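Local coordinates for Phosphoglucosamine/phosphogalactosamine mutase (PDB 2F7L), which interconverts the 6-phosphates and 1-phosphates of glucosamine and galactosamine, a magnesium-dependent step in the synthesis of UDP-N-acetylglucosamine and UDP-N-acetylgalactosamine, at residues V163-K169 with R193-C197. Coordinates in Å, arbitrary orientation, origin at the centre of the assembly. Residues are numbered along the deposited sequence.
Sequences VDIEKIK and RALGC
In the second α/β/α domain, helix 188-194 belongs to the beta-alpha-beta crossover linking the adjacent parallel strands 174-178 and 198-201; its C-terminal end packs against the first turn of helix 165-171, which leads into strand 174-178. Residues 163-169 start extended at Val163, pass through an inverse gamma turn centred on Asp164 and become helical at Ile165. Asp164 is the N-cap: its OD1 accepts from Lys167 N at 2.7 Å. Along residues 193-197, Arg193 is still helical, and its O accepts a weak hydrogen bond from Gly196 N (3.1 Å). Ala194 ends the helix, and its carbonyl O lies 3.5 Å from Ile165 CG2 and 3.7 Å from Lys169 CE. Leu195 (phi/psi -87/21) leaves the helix, with its CA 4.6 Å from Lys169 CA. In an m,t rotamer it inserts among three side chains: its CD2 is 4.3 Å from Val163 CG2 and 4.0 Å from Ile165 CG2, while its CB meets Ile168 CG2 at 3.7 Å. Leu160 of helix 151-160 also touches Leu195, and Ile168 reaches on to Leu350 and Glu351 of helix 342-356. No conventional hydrogen bond joins the segments; instead Lys169 CA-H points at Leu195 O (CA to O 3.3 Å, 159° at H). Gly196 turns the chain with positive phi (44/63), its N 3.8 Å from Lys169 CG; a CB here would clash with that methylene. Cys197 then heads into the strand, its side chain resting on Leu350. The Lys169 side chain runs along the Ala194-Gly196 backbone, then leads away to its own helix, where NZ forms a salt bridge with Glu166 OE2 at 2.5 Å.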
ATOM      1  N   VAL A 163       4.396  11.369 -17.145  1.00 40.97           N
ATOM      2  CA  VAL A 163       3.421  11.001 -18.166  1.00 42.30           C
ATOM      3  C   VAL A 163       3.216  12.110 -19.204  1.00 43.58           C
ATOM      4  O   VAL A 163       3.357  13.298 -18.909  1.00 44.22           O
ATOM      5  CB  VAL A 163       2.046  10.665 -17.555  1.00 41.73           C
ATOM      6  CG1 VAL A 163       2.194   9.555 -16.517  1.00 42.30           C
ATOM      7  CG2 VAL A 163       1.436  11.898 -16.954  1.00 41.62           C
ATOM      8  N   ASP A 164       2.893  11.708 -20.425  1.00 44.39           N
ATOM      9  CA  ASP A 164       2.639  12.649 -21.500  1.00 45.06           C
ATOM     10  C   ASP A 164       1.393  13.421 -21.136  1.00 44.84           C
ATOM     11  O   ASP A 164       0.299  13.011 -21.499  1.00 44.86           O
ATOM     12  CB  ASP A 164       2.366  11.885 -22.785  1.00 47.14           C
ATOM     13  CG  ASP A 164       2.261  12.789 -23.988  1.00 48.59           C
ATOM     14  OD1 ASP A 164       1.748  13.931 -23.848  1.00 49.54           O
ATOM     15  OD2 ASP A 164       2.682  12.334 -25.077  1.00 48.80           O
ATOM     16  N   ILE A 165       1.540  14.540 -20.443  1.00 45.00           N
ATOM     17  CA  ILE A 165       0.371  15.313 -20.046  1.00 46.07           C
ATOM     18  C   ILE A 165      -0.563  15.728 -21.180  1.00 47.46           C
ATOM     19  O   ILE A 165      -1.788  15.687 -21.036  1.00 47.95           O
ATOM     20  CB  ILE A 165       0.766  16.575 -19.309  1.00 45.30           C
ATOM     21  CG1 ILE A 165       1.541  16.207 -18.051  1.00 44.28           C
ATOM     22  CG2 ILE A 165      -0.491  17.399 -18.992  1.00 44.88           C
ATOM     23  CD1 ILE A 165       1.915  17.407 -17.223  1.00 43.28           C
ATOM     24  N   GLU A 166       0.007  16.143 -22.303  1.00 48.78           N
ATOM     25  CA  GLU A 166      -0.817  16.563 -23.426  1.00 49.52           C
ATOM     26  C   GLU A 166      -1.592  15.396 -24.046  1.00 49.74           C
ATOM     27  O   GLU A 166      -2.808  15.491 -24.241  1.00 49.31           O
ATOM     28  CB  GLU A 166       0.049  17.280 -24.466  1.00 49.36           C
ATOM     29  CG  GLU A 166       0.549  18.644 -23.992  1.00 49.88           C
ATOM     30  CD  GLU A 166      -0.566  19.508 -23.367  1.00 51.12           C
ATOM     31  OE1 GLU A 166      -1.707  19.506 -23.894  1.00 51.38           O
ATOM     32  OE2 GLU A 166      -0.303  20.204 -22.354  1.00 50.60           O
ATOM     33  N   LYS A 167      -0.899  14.297 -24.340  1.00 49.92           N
ATOM     34  CA  LYS A 167      -1.550  13.131 -24.927  1.00 50.63           C
ATOM     35  C   LYS A 167      -2.820  12.766 -24.153  1.00 51.37           C
ATOM     36  O   LYS A 167      -3.895  12.604 -24.741  1.00 52.04           O
ATOM     37  CB  LYS A 167      -0.572  11.946 -24.952  1.00 50.63           C
ATOM     38  CG  LYS A 167      -1.170  10.572 -25.280  1.00 51.28           C
ATOM     39  CD  LYS A 167      -1.783  10.477 -26.667  1.00 53.32           C
ATOM     40  CE  LYS A 167      -2.324   9.059 -26.946  1.00 54.75           C
ATOM     41  NZ  LYS A 167      -3.449   8.992 -27.962  1.00 54.51           N
ATOM     42  N   ILE A 168      -2.701  12.668 -22.832  1.00 51.46           N
ATOM     43  CA  ILE A 168      -3.826  12.312 -21.978  1.00 50.96           C
ATOM     44  C   ILE A 168      -4.847  13.434 -21.919  1.00 50.70           C
ATOM     45  O   ILE A 168      -6.053  13.191 -21.906  1.00 50.43           O
ATOM     46  CB  ILE A 168      -3.348  12.015 -20.540  1.00 51.45           C
ATOM     47  CG1 ILE A 168      -2.337  10.872 -20.562  1.00 51.77           C
ATOM     48  CG2 ILE A 168      -4.529  11.664 -19.648  1.00 50.78           C
ATOM     49  CD1 ILE A 168      -1.560  10.719 -19.265  1.00 53.75           C
ATOM     50  N   LYS A 169      -4.359  14.666 -21.875  1.00 50.56           N
ATOM     51  CA  LYS A 169      -5.246  15.812 -21.786  1.00 50.95           C
ATOM     52  C   LYS A 169      -6.175  15.812 -22.986  1.00 51.06           C
ATOM     53  O   LYS A 169      -7.337  16.214 -22.896  1.00 50.89           O
ATOM     54  CB  LYS A 169      -4.435  17.116 -21.738  1.00 50.64           C
ATOM     55  CG  LYS A 169      -5.179  18.256 -21.060  1.00 51.37           C
ATOM     56  CD  LYS A 169      -4.465  19.590 -21.185  1.00 51.26           C
ATOM     57  CE  LYS A 169      -3.063  19.536 -20.622  1.00 51.99           C
ATOM     58  NZ  LYS A 169      -2.304  20.794 -20.901  1.00 51.86           N
ATOM     59  N   ARG A 193      -6.989  16.923 -12.810  1.00 33.02           N
ATOM     60  CA  ARG A 193      -7.156  18.253 -13.384  1.00 33.34           C
ATOM     61  C   ARG A 193      -6.026  18.611 -14.350  1.00 33.70           C
ATOM     62  O   ARG A 193      -6.249  19.283 -15.365  1.00 33.17           O
ATOM     63  CB  ARG A 193      -7.211  19.291 -12.278  1.00 33.04           C
ATOM     64  CG  ARG A 193      -8.067  20.475 -12.613  1.00 33.48           C
ATOM     65  CD  ARG A 193      -8.232  21.338 -11.401  1.00 34.98           C
ATOM     66  NE  ARG A 193      -6.922  21.703 -10.874  1.00 37.45           N
ATOM     67  CZ  ARG A 193      -6.708  22.621  -9.935  1.00 38.34           C
ATOM     68  NH1 ARG A 193      -7.719  23.293  -9.396  1.00 39.43           N
ATOM     69  NH2 ARG A 193      -5.474  22.869  -9.532  1.00 38.77           N
ATOM     70  N   ALA A 194      -4.813  18.168 -14.043  1.00 34.23           N
ATOM     71  CA  ALA A 194      -3.692  18.470 -14.920  1.00 35.31           C
ATOM     72  C   ALA A 194      -3.811  17.675 -16.201  1.00 36.06           C
ATOM     73  O   ALA A 194      -3.430  18.156 -17.259  1.00 36.33           O
ATOM     74  CB  ALA A 194      -2.362  18.169 -14.240  1.00 35.38           C
ATOM     75  N   LEU A 195      -4.336  16.457 -16.108  1.00 36.91           N
ATOM     76  CA  LEU A 195      -4.501  15.622 -17.298  1.00 37.33           C
ATOM     77  C   LEU A 195      -5.853  15.943 -17.953  1.00 37.93           C
ATOM     78  O   LEU A 195      -6.397  15.164 -18.724  1.00 38.28           O
ATOM     79  CB  LEU A 195      -4.394  14.144 -16.903  1.00 35.74           C
ATOM     80  CG  LEU A 195      -3.160  13.952 -16.003  1.00 34.87           C
ATOM     81  CD1 LEU A 195      -2.935  12.489 -15.676  1.00 33.37           C
ATOM     82  CD2 LEU A 195      -1.941  14.525 -16.699  1.00 34.05           C
ATOM     83  N   GLY A 196      -6.377  17.118 -17.639  1.00 38.10           N
ATOM     84  CA  GLY A 196      -7.643  17.541 -18.190  1.00 40.14           C
ATOM     85  C   GLY A 196      -8.806  16.551 -18.245  1.00 41.75           C
ATOM     86  O   GLY A 196      -9.291  16.235 -19.334  1.00 43.53           O
ATOM     87  N   CYS A 197      -9.287  16.072 -17.102  1.00 41.46           N
ATOM     88  CA  CYS A 197     -10.410  15.140 -17.115  1.00 41.29           C
ATOM     89  C   CYS A 197     -11.648  15.841 -16.573  1.00 40.68           C
ATOM     90  O   CYS A 197     -11.549  16.911 -15.982  1.00 39.59           O
ATOM     91  CB  CYS A 197     -10.146  13.933 -16.196  1.00 42.17           C
ATOM     92  SG  CYS A 197      -8.484  13.221 -16.197  1.00 43.10           S
TER